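Local coordinates for acyl-CoA dehydrogenase domain protein Tcur3483 (Thermomonospora curvata, PDB 6WY9), which binds a reduced flavin adenine dinucleotide and, as a member of the acyl-CoA dehydrogenase family, probably acts as an oxidoreductase on CH-CH groups, at residues R274-V279 with A299-K304; N286-L289 with W293-R296; G352-I357 with G363-G368. All coordinates share one frame; numbering follows the deposited sequence.

Overall arrangement
All three contacts belong to the helical C-terminal region of the acyl-CoA dehydrogenase fold, on the same side of the chain's centre and away from the residues that line the flavin pocket. Interactions 1 and 2 share helix 292-321 and are nested: the turn of 286-289 with 293-296 lies inside the hairpin that 274-279 and 299-304 close, with centres about 12 Å apart. Interaction 3 follows later in the chain, its centre about 17 Å from that of interaction 1 and about 16 Å from that of interaction 2. It touches interaction 1 through L366, whose CD1 packs 3.8 Å from D278 CB, whereas interactions 2 and 3 stay about 6 Å apart at their nearest atoms.

Interaction 1: R274-V279 with A299-K304; sequences RLWEDV and ARTYAK
The meeting of W276 with T301 and Y302 is a buried helix-helix contact, formed where helix 263-286 lies beside helix 292-321, and on the first helix W276 alone makes the contact. The closest pair of CA atoms, W276 and Y302, is 8.1 Å apart, and 161 Å² of surface is buried in total. W276 has CG anti to its backbone N (chi1 179°), which sends the ring across to the partner helix. There its pyrrole edge meets T301: T301 OG1 lies near the indole plane, 3.0 Å from W276 NE1, but the N-H...O angle of 123° marks this hydrogen bond as weak. Both polar atoms have further partners one turn back in the second helix, since NE1 also donates to the carbonyl of L298 and T301 OG1 bonds to the carbonyls of D297 and L298. Backbone oxygens of the second helix thus supply further partners for both W276 NE1 and T301 OG1. The benzo end of the indole reaches Y302: W276 CH2 lies 3.6 Å from Y302 CD1, and W276 CZ2 3.7 Å from Y302 CB. The two six-membered rings are inclined at 44°, their centroids 5.5 Å apart, so the rings meet obliquely. Helix 326-350 borders the contact, its T346 touching T301, while another protein chain packs against W276 and Y302.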
ATOM      1  N   ARG A 274       7.857  -9.056  20.163  1.00 41.51           N
ATOM      2  CA  ARG A 274       9.121  -9.122  20.909  1.00 46.73           C
ATOM      3  C   ARG A 274      10.319  -8.682  20.055  1.00 41.91           C
ATOM      4  O   ARG A 274      11.224  -7.982  20.540  1.00 39.03           O
ATOM      5  CB  ARG A 274       9.355 -10.543  21.447  1.00 58.56           C
ATOM      6  CG  ARG A 274       8.333 -11.020  22.468  1.00 74.16           C
ATOM      7  CD  ARG A 274       8.147 -10.016  23.599  1.00 88.75           C
ATOM      8  NE  ARG A 274       7.609 -10.603  24.828  1.00102.94           N
ATOM      9  CZ  ARG A 274       8.351 -11.155  25.790  1.00113.48           C
ATOM     10  NH1 ARG A 274       9.673 -11.222  25.679  1.00116.22           N
ATOM     11  NH2 ARG A 274       7.767 -11.649  26.869  1.00118.30           N
ATOM     12  N   LEU A 275      10.379  -9.152  18.814  1.00 39.26           N
ATOM     13  CA  LEU A 275      11.467  -8.778  17.931  1.00 39.50           C
ATOM     14  C   LEU A 275      11.444  -7.276  17.621  1.00 37.88           C
ATOM     15  O   LEU A 275      12.498  -6.649  17.554  1.00 38.55           O
ATOM     16  CB  LEU A 275      11.392  -9.611  16.645  1.00 40.91           C
ATOM     17  CG  LEU A 275      11.888 -11.046  16.909  1.00 43.86           C
ATOM     18  CD1 LEU A 275      11.569 -12.034  15.748  1.00 43.79           C
ATOM     19  CD2 LEU A 275      13.410 -11.082  17.269  1.00 45.63           C
ATOM     20  N   TRP A 276      10.255  -6.699  17.402  1.00 38.18           N
ATOM     21  CA  TRP A 276      10.127  -5.252  17.259  1.00 38.22           C
ATOM     22  C   TRP A 276      10.735  -4.529  18.463  1.00 38.64           C
ATOM     23  O   TRP A 276      11.542  -3.612  18.309  1.00 38.56           O
ATOM     24  CB  TRP A 276       8.645  -4.885  17.062  1.00 38.41           C
ATOM     25  CG  TRP A 276       8.367  -3.379  16.923  1.00 35.75           C
ATOM     26  CD1 TRP A 276       8.155  -2.693  15.757  1.00 35.88           C
ATOM     27  CD2 TRP A 276       8.207  -2.428  17.977  1.00 37.02           C
ATOM     28  NE1 TRP A 276       7.915  -1.352  16.024  1.00 34.61           N
ATOM     29  CE2 TRP A 276       7.941  -1.160  17.372  1.00 36.11           C
ATOM     30  CE3 TRP A 276       8.293  -2.501  19.372  1.00 37.27           C
ATOM     31  CZ2 TRP A 276       7.750   0.000  18.116  1.00 36.18           C
ATOM     32  CZ3 TRP A 276       8.111  -1.333  20.115  1.00 38.23           C
ATOM     33  CH2 TRP A 276       7.849  -0.095  19.472  1.00 37.59           C
ATOM     34  N   GLU A 277      10.387  -4.956  19.676  1.00 39.48           N
ATOM     35  CA  GLU A 277      10.985  -4.367  20.865  1.00 41.33           C
ATOM     36  C   GLU A 277      12.499  -4.498  20.867  1.00 41.53           C
ATOM     37  O   GLU A 277      13.207  -3.572  21.293  1.00 41.36           O
ATOM     38  CB  GLU A 277      10.440  -5.024  22.124  1.00 44.05           C
ATOM     39  CG  GLU A 277       8.999  -4.760  22.390  1.00 49.87           C
ATOM     40  CD  GLU A 277       8.564  -5.493  23.641  1.00 58.55           C
ATOM     41  OE1 GLU A 277       8.831  -6.712  23.773  1.00 61.47           O
ATOM     42  OE2 GLU A 277       8.014  -4.823  24.522  1.00 62.78           O
ATOM     43  N   ASP A 278      13.016  -5.669  20.484  1.00 40.18           N
ATOM     44  CA  ASP A 278      14.458  -5.851  20.506  1.00 40.20           C
ATOM     45  C   ASP A 278      15.131  -4.924  19.507  1.00 40.68           C
ATOM     46  O   ASP A 278      16.228  -4.406  19.765  1.00 40.32           O
ATOM     47  CB  ASP A 278      14.813  -7.296  20.189  1.00 40.11           C
ATOM     48  CG  ASP A 278      14.365  -8.264  21.263  1.00 44.02           C
ATOM     49  OD1 ASP A 278      14.135  -7.877  22.437  1.00 45.34           O
ATOM     50  OD2 ASP A 278      14.246  -9.448  20.892  1.00 44.90           O
ATOM     51  N   VAL A 279      14.499  -4.719  18.346  1.00 38.69           N
ATOM     52  CA  VAL A 279      15.060  -3.812  17.355  1.00 39.91           C
ATOM     53  C   VAL A 279      15.057  -2.377  17.875  1.00 40.52           C
ATOM     54  O   VAL A 279      16.042  -1.649  17.684  1.00 41.77           O
ATOM     55  CB  VAL A 279      14.331  -3.940  16.004  1.00 37.71           C
ATOM     56  CG1 VAL A 279      14.826  -2.828  15.056  1.00 38.75           C
ATOM     57  CG2 VAL A 279      14.652  -5.340  15.377  1.00 37.08           C
ATOM     58  N   ALA A 299       7.019   3.521  14.273  1.00 34.52           N
ATOM     59  CA  ALA A 299       5.667   3.995  14.632  1.00 34.31           C
ATOM     60  C   ALA A 299       4.603   3.258  13.833  1.00 35.46           C
ATOM     61  O   ALA A 299       3.593   2.811  14.400  1.00 34.81           O
ATOM     62  CB  ALA A 299       5.535   5.514  14.398  1.00 31.06           C
ATOM     63  N   ARG A 300       4.813   3.122  12.513  1.00 35.24           N
ATOM     64  CA  ARG A 300       3.827   2.473  11.658  1.00 36.62           C
ATOM     65  C   ARG A 300       3.696   0.997  12.001  1.00 35.74           C
ATOM     66  O   ARG A 300       2.580   0.483  12.117  1.00 34.00           O
ATOM     67  CB  ARG A 300       4.179   2.629  10.163  1.00 33.87           C
ATOM     68  CG  ARG A 300       3.025   2.349   9.205  1.00 34.93           C
ATOM     69  CD  ARG A 300       3.458   2.449   7.680  1.00 35.15           C
ATOM     70  NE  ARG A 300       4.591   1.547   7.453  1.00 34.92           N
ATOM     71  CZ  ARG A 300       4.473   0.230   7.302  1.00 38.21           C
ATOM     72  NH1 ARG A 300       3.256  -0.341   7.312  1.00 37.74           N
ATOM     73  NH2 ARG A 300       5.555  -0.535   7.153  1.00 35.56           N
ATOM     74  N   THR A 301       4.823   0.317  12.251  1.00 35.06           N
ATOM     75  CA  THR A 301       4.706  -1.093  12.623  1.00 34.23           C
ATOM     76  C   THR A 301       4.145  -1.244  14.030  1.00 35.85           C
ATOM     77  O   THR A 301       3.421  -2.212  14.285  1.00 36.96           O
ATOM     78  CB  THR A 301       6.038  -1.844  12.469  1.00 34.46           C
ATOM     79  OG1 THR A 301       7.063  -1.112  13.136  1.00 34.58           O
ATOM     80  CG2 THR A 301       6.404  -1.993  10.986  1.00 34.43           C
ATOM     81  N   TYR A 302       4.474  -0.328  14.975  1.00 34.39           N
ATOM     82  CA  TYR A 302       3.812  -0.347  16.273  1.00 34.57           C
ATOM     83  C   TYR A 302       2.273  -0.312  16.111  1.00 35.96           C
ATOM     84  O   TYR A 302       1.518  -1.047  16.789  1.00 35.15           O
ATOM     85  CB  TYR A 302       4.291   0.857  17.110  1.00 33.50           C
ATOM     86  CG  TYR A 302       3.688   0.993  18.492  1.00 35.57           C
ATOM     87  CD1 TYR A 302       4.266   0.359  19.588  1.00 39.12           C
ATOM     88  CD2 TYR A 302       2.545   1.782  18.732  1.00 37.24           C
ATOM     89  CE1 TYR A 302       3.743   0.531  20.899  1.00 41.38           C
ATOM     90  CE2 TYR A 302       2.024   1.933  20.020  1.00 40.56           C
ATOM     91  CZ  TYR A 302       2.611   1.298  21.106  1.00 42.04           C
ATOM     92  OH  TYR A 302       2.078   1.469  22.399  1.00 43.61           O
ATOM     93  N   ALA A 303       1.788   0.608  15.282  1.00 35.70           N
ATOM     94  CA  ALA A 303       0.336   0.782  15.168  1.00 36.17           C
ATOM     95  C   ALA A 303      -0.313  -0.460  14.559  1.00 36.01           C
ATOM     96  O   ALA A 303      -1.412  -0.850  14.976  1.00 36.00           O
ATOM     97  CB  ALA A 303       0.007   2.000  14.309  1.00 34.81           C
ATOM     98  N   LYS A 304       0.358  -1.079  13.587  1.00 33.20           N
ATOM     99  CA  LYS A 304      -0.197  -2.265  12.924  1.00 35.57           C
ATOM    100  C   LYS A 304      -0.117  -3.495  13.822  1.00 36.80           C
ATOM    101  O   LYS A 304      -1.025  -4.340  13.795  1.00 36.06           O
ATOM    102  CB  LYS A 304       0.512  -2.513  11.592  1.00 34.58           C
ATOM    103  CG  LYS A 304       0.105  -1.476  10.477  1.00 34.85           C
ATOM    104  CD  LYS A 304       0.602  -1.937   9.124  1.00 36.23           C
ATOM    105  CE  LYS A 304      -0.183  -3.164   8.651  1.00 37.15           C
ATOM    106  NZ  LYS A 304       0.257  -3.435   7.252  1.00 38.63           N
TER

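Interaction 2: N286-L289 with W293-R296; sequences NGVL and WVRR
The R295 guanidinium meets L289 O at its edge, in plane, while the W293 indole has V294 CG2 over the centre of one face, 3.3 Å above the plane. V294 thus stands between its own neighbour's ring and the preceding turn: V294 CG2 also lies 3.6 Å from V288 CG1, the two valine side chains crossing at about a right angle. V288 O also approaches V294 CG2, at 3.5 Å. In R295 the chain is extended from CG to NE, and this carries R295 NE up to L289 O at 2.8 Å. The bond is nearly straight, with an N-H...O angle of 163°, and the oxygen lies only 5° out of the guanidinium plane. R295 NH2 makes a salt bridge with E290, and NH1 makes another with an acidic side chain of another protein chain, which together would limit the rotation of the guanidinium. On the first segment, N286 OD1 accepts from V288 N at 3.0 Å, an Asx turn that shapes the exit from the helix around G287, whose positive phi suits glycine. The contact closes the short connection between helices 263-286 and 292-321: V288 and L289 rest on A283 of the former, and I350 of helix 326-350 touches V288, W293 and V294.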
ATOM      1  N   ASN A 286      22.786   2.009  19.177  1.00 40.15           N
ATOM      2  CA  ASN A 286      23.805   2.341  18.169  1.00 41.11           C
ATOM      3  C   ASN A 286      23.496   3.606  17.376  1.00 40.86           C
ATOM      4  O   ASN A 286      24.177   3.879  16.380  1.00 41.71           O
ATOM      5  CB  ASN A 286      24.035   1.173  17.210  1.00 41.93           C
ATOM      6  CG  ASN A 286      22.781   0.829  16.397  1.00 41.02           C
ATOM      7  OD1 ASN A 286      21.808   1.579  16.392  1.00 39.02           O
ATOM      8  ND2 ASN A 286      22.822  -0.298  15.700  1.00 40.01           N
ATOM      9  N   GLY A 287      22.468   4.377  17.766  1.00 40.34           N
ATOM     10  CA  GLY A 287      22.148   5.621  17.093  1.00 38.39           C
ATOM     11  C   GLY A 287      21.253   5.498  15.883  1.00 38.42           C
ATOM     12  O   GLY A 287      20.853   6.536  15.309  1.00 36.48           O
ATOM     13  N   VAL A 288      20.922   4.273  15.454  1.00 37.57           N
ATOM     14  CA  VAL A 288      20.006   4.129  14.333  1.00 35.98           C
ATOM     15  C   VAL A 288      18.657   4.765  14.674  1.00 34.93           C
ATOM     16  O   VAL A 288      17.952   5.255  13.787  1.00 34.34           O
ATOM     17  CB  VAL A 288      19.865   2.637  13.959  1.00 36.64           C
ATOM     18  CG1 VAL A 288      18.630   2.408  13.039  1.00 36.39           C
ATOM     19  CG2 VAL A 288      21.198   2.092  13.272  1.00 36.03           C
ATOM     20  N   LEU A 289      18.272   4.755  15.952  1.00 36.88           N
ATOM     21  CA  LEU A 289      17.019   5.380  16.422  1.00 37.09           C
ATOM     22  C   LEU A 289      16.967   6.908  16.206  1.00 38.76           C
ATOM     23  O   LEU A 289      15.869   7.507  16.198  1.00 38.06           O
ATOM     24  CB  LEU A 289      16.811   5.030  17.906  1.00 38.00           C
ATOM     25  CG  LEU A 289      15.428   5.398  18.542  1.00 40.23           C
ATOM     26  CD1 LEU A 289      14.281   4.624  17.894  1.00 38.17           C
ATOM     27  CD2 LEU A 289      15.501   5.088  20.028  1.00 40.53           C
ATOM     28  N   TRP A 293      13.582   8.367   9.529  1.00 35.12           N
ATOM     29  CA  TRP A 293      12.882   7.315   8.796  1.00 35.67           C
ATOM     30  C   TRP A 293      12.697   6.089   9.659  1.00 34.22           C
ATOM     31  O   TRP A 293      11.669   5.406   9.562  1.00 32.93           O
ATOM     32  CB  TRP A 293      13.600   6.957   7.488  1.00 34.14           C
ATOM     33  CG  TRP A 293      14.992   6.272   7.612  1.00 33.81           C
ATOM     34  CD1 TRP A 293      16.230   6.869   7.485  1.00 37.30           C
ATOM     35  CD2 TRP A 293      15.247   4.865   7.741  1.00 34.87           C
ATOM     36  NE1 TRP A 293      17.240   5.914   7.579  1.00 37.21           N
ATOM     37  CE2 TRP A 293      16.655   4.680   7.731  1.00 36.45           C
ATOM     38  CE3 TRP A 293      14.422   3.742   7.884  1.00 34.14           C
ATOM     39  CZ2 TRP A 293      17.241   3.408   7.863  1.00 36.82           C
ATOM     40  CZ3 TRP A 293      15.021   2.468   8.026  1.00 34.56           C
ATOM     41  CH2 TRP A 293      16.392   2.317   7.999  1.00 34.49           C
ATOM     42  N   VAL A 294      13.667   5.804  10.536  1.00 33.44           N
ATOM     43  CA  VAL A 294      13.564   4.652  11.430  1.00 34.24           C
ATOM     44  C   VAL A 294      12.415   4.855  12.423  1.00 36.43           C
ATOM     45  O   VAL A 294      11.607   3.949  12.685  1.00 36.80           O
ATOM     46  CB  VAL A 294      14.910   4.456  12.172  1.00 33.39           C
ATOM     47  CG1 VAL A 294      14.760   3.488  13.382  1.00 32.67           C
ATOM     48  CG2 VAL A 294      16.065   4.008  11.173  1.00 32.09           C
ATOM     49  N   ARG A 295      12.380   6.038  13.045  1.00 34.61           N
ATOM     50  CA  ARG A 295      11.317   6.346  14.003  1.00 34.61           C
ATOM     51  C   ARG A 295       9.939   6.190  13.353  1.00 34.87           C
ATOM     52  O   ARG A 295       9.025   5.599  13.948  1.00 36.17           O
ATOM     53  CB  ARG A 295      11.501   7.758  14.576  1.00 32.56           C
ATOM     54  CG  ARG A 295      12.634   7.835  15.546  1.00 34.91           C
ATOM     55  CD  ARG A 295      12.720   9.215  16.181  1.00 35.72           C
ATOM     56  NE  ARG A 295      13.862   9.318  17.084  1.00 35.57           N
ATOM     57  CZ  ARG A 295      13.947  10.207  18.064  1.00 36.91           C
ATOM     58  NH1 ARG A 295      12.955  11.060  18.283  1.00 36.78           N
ATOM     59  NH2 ARG A 295      15.006  10.232  18.828  1.00 37.02           N
ATOM     60  N   ARG A 296       9.781   6.715  12.137  1.00 34.01           N
ATOM     61  CA  ARG A 296       8.496   6.626  11.440  1.00 36.27           C
ATOM     62  C   ARG A 296       8.116   5.169  11.156  1.00 34.95           C
ATOM     63  O   ARG A 296       6.938   4.791  11.283  1.00 35.19           O
ATOM     64  CB  ARG A 296       8.530   7.433  10.139  1.00 38.55           C
ATOM     65  CG  ARG A 296       7.286   7.126   9.219  1.00 43.79           C
ATOM     66  CD  ARG A 296       7.425   7.663   7.802  1.00 49.20           C
ATOM     67  NE  ARG A 296       6.286   7.244   7.018  1.00 55.61           N
ATOM     68  CZ  ARG A 296       5.384   8.088   6.536  1.00 60.96           C
ATOM     69  NH1 ARG A 296       5.544   9.386   6.713  1.00 62.09           N
ATOM     70  NH2 ARG A 296       4.350   7.633   5.831  1.00 64.03           N
TER

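Interaction 3: G352-I357 with G363-G368; sequences GAAGRI and GAVLAG
I357 runs along the G363-A364 backbone from CB to its tip. I357 CB lies 4.0 Å from A364 CA; from there I357 CG2 turns to A364, 3.6 Å from A364 N and 3.9 Å from the methyl A364 CB. The other branch leaves with CG1 anti to the carbonyl carbon (chi1 -57°) and continues extended, so that I357 CD1 comes 3.6 Å from G363 C. G363, with positive phi, presents only backbone to the I357 tip. Beside this, A354 CB meets V365 CG1 at 3.7 Å and packs against G363 O.

No direct hydrogen bond joins the two segments; a water does so instead. It donates to A354 O and to I357 O, each at 2.8 Å, and accepts from V365 N at 3.2 Å, tying the 3-10 turn of 353-356 to the irregular stretch before helix 369-380, both within the loop that follows helix 326-350. G368 occupies the N-cap position of helix 369-380, and another protein chain packs on A354 and I357. The water gives A354 O a second partner beside I357 N. The direct contact is thus van der Waals, made by methyls and backbone, and the polar link across it runs through the water.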
ATOM      1  N   GLY A 352      19.681  -2.272   8.587  1.00 40.55           N
ATOM      2  CA  GLY A 352      20.815  -1.857   7.784  1.00 40.54           C
ATOM      3  C   GLY A 352      21.561  -3.037   7.185  1.00 40.73           C
ATOM      4  O   GLY A 352      20.991  -4.099   6.886  1.00 38.66           O
ATOM      5  N   ALA A 353      22.881  -2.858   7.063  1.00 40.71           N
ATOM      6  CA  ALA A 353      23.727  -3.839   6.400  1.00 42.38           C
ATOM      7  C   ALA A 353      23.641  -5.213   7.077  1.00 42.67           C
ATOM      8  O   ALA A 353      23.743  -6.242   6.402  1.00 41.92           O
ATOM      9  CB  ALA A 353      25.179  -3.331   6.386  1.00 44.26           C
ATOM     10  N   ALA A 354      23.460  -5.247   8.403  1.00 40.41           N
ATOM     11  CA  ALA A 354      23.298  -6.521   9.100  1.00 41.63           C
ATOM     12  C   ALA A 354      21.955  -7.204   8.811  1.00 40.55           C
ATOM     13  O   ALA A 354      21.812  -8.402   9.080  1.00 42.17           O
ATOM     14  CB  ALA A 354      23.444  -6.307  10.611  1.00 41.52           C
ATOM     15  N   GLY A 355      20.979  -6.481   8.262  1.00 41.07           N
ATOM     16  CA  GLY A 355      19.695  -7.082   7.925  1.00 39.88           C
ATOM     17  C   GLY A 355      19.798  -8.279   6.979  1.00 41.01           C
ATOM     18  O   GLY A 355      18.881  -9.117   6.937  1.00 38.32           O
ATOM     19  N   ARG A 356      20.904  -8.394   6.241  1.00 39.02           N
ATOM     20  CA  ARG A 356      21.043  -9.446   5.254  1.00 40.36           C
ATOM     21  C   ARG A 356      21.888 -10.615   5.738  1.00 39.56           C
ATOM     22  O   ARG A 356      22.179 -11.524   4.950  1.00 42.38           O
ATOM     23  CB  ARG A 356      21.645  -8.874   3.960  1.00 41.30           C
ATOM     24  CG  ARG A 356      23.187  -8.646   4.029  1.00 43.20           C
ATOM     25  CD  ARG A 356      23.629  -7.913   2.751  1.00 45.14           C
ATOM     26  NE  ARG A 356      23.082  -6.551   2.799  1.00 45.05           N
ATOM     27  CZ  ARG A 356      23.708  -5.471   2.329  1.00 44.59           C
ATOM     28  NH1 ARG A 356      24.899  -5.588   1.727  1.00 41.97           N
ATOM     29  NH2 ARG A 356      23.135  -4.269   2.465  1.00 45.08           N
ATOM     30  N   ILE A 357      22.279 -10.644   6.997  1.00 38.86           N
ATOM     31  CA  ILE A 357      23.203 -11.678   7.460  1.00 39.35           C
ATOM     32  C   ILE A 357      22.389 -12.815   8.070  1.00 40.81           C
ATOM     33  O   ILE A 357      21.526 -12.578   8.927  1.00 38.13           O
ATOM     34  CB  ILE A 357      24.227 -11.108   8.457  1.00 40.29           C
ATOM     35  CG1 ILE A 357      25.001  -9.924   7.818  1.00 40.72           C
ATOM     36  CG2 ILE A 357      25.163 -12.222   8.954  1.00 40.85           C
ATOM     37  CD1 ILE A 357      26.178  -9.387   8.710  1.00 41.23           C
ATOM     38  N   GLY A 363      28.377 -11.104  12.399  1.00 44.95           N
ATOM     39  CA  GLY A 363      27.679  -9.852  12.220  1.00 44.13           C
ATOM     40  C   GLY A 363      26.167  -9.951  12.280  1.00 44.80           C
ATOM     41  O   GLY A 363      25.493  -8.916  12.231  1.00 43.73           O
ATOM     42  N   ALA A 364      25.603 -11.151  12.410  1.00 44.58           N
ATOM     43  CA  ALA A 364      24.146 -11.253  12.458  1.00 44.95           C
ATOM     44  C   ALA A 364      23.634 -10.508  13.682  1.00 43.54           C
ATOM     45  O   ALA A 364      24.284 -10.492  14.724  1.00 45.36           O
ATOM     46  CB  ALA A 364      23.695 -12.726  12.510  1.00 45.78           C
ATOM     47  N   VAL A 365      22.472  -9.892  13.570  1.00 44.62           N
ATOM     48  CA  VAL A 365      21.890  -9.158  14.695  1.00 48.26           C
ATOM     49  C   VAL A 365      20.719  -9.967  15.222  1.00 47.04           C
ATOM     50  O   VAL A 365      19.927 -10.513  14.439  1.00 45.64           O
ATOM     51  CB  VAL A 365      21.454  -7.734  14.295  1.00 52.13           C
ATOM     52  CG1 VAL A 365      22.668  -6.827  14.183  1.00 54.22           C
ATOM     53  CG2 VAL A 365      20.813  -7.784  12.953  1.00 54.56           C
ATOM     54  N   LEU A 366      20.615 -10.055  16.548  1.00 46.07           N
ATOM     55  CA  LEU A 366      19.545 -10.826  17.159  1.00 46.08           C
ATOM     56  C   LEU A 366      19.572 -12.246  16.604  1.00 46.57           C
ATOM     57  O   LEU A 366      18.539 -12.827  16.261  1.00 46.80           O
ATOM     58  CB  LEU A 366      18.186 -10.140  16.930  1.00 46.31           C
ATOM     59  CG  LEU A 366      18.087  -8.721  17.538  1.00 47.45           C
ATOM     60  CD1 LEU A 366      16.811  -7.950  17.071  1.00 45.27           C
ATOM     61  CD2 LEU A 366      18.162  -8.784  19.081  1.00 49.00           C
ATOM     62  N   ALA A 367      20.792 -12.795  16.481  1.00 44.14           N
ATOM     63  CA  ALA A 367      21.049 -14.147  15.989  1.00 44.67           C
ATOM     64  C   ALA A 367      20.475 -14.390  14.583  1.00 43.50           C
ATOM     65  O   ALA A 367      20.228 -15.534  14.219  1.00 44.10           O
ATOM     66  CB  ALA A 367      20.516 -15.212  16.964  1.00 45.38           C
ATOM     67  N   GLY A 368      20.258 -13.342  13.779  1.00 42.56           N
ATOM     68  CA  GLY A 368      19.705 -13.504  12.438  1.00 43.11           C
ATOM     69  C   GLY A 368      18.232 -13.860  12.390  1.00 42.82           C
ATOM     70  O   GLY A 368      17.744 -14.265  11.329  1.00 40.43           O
TER
HETATM   71  O   HOH W   1      21.091 -10.521  10.758  1.00 41.52           O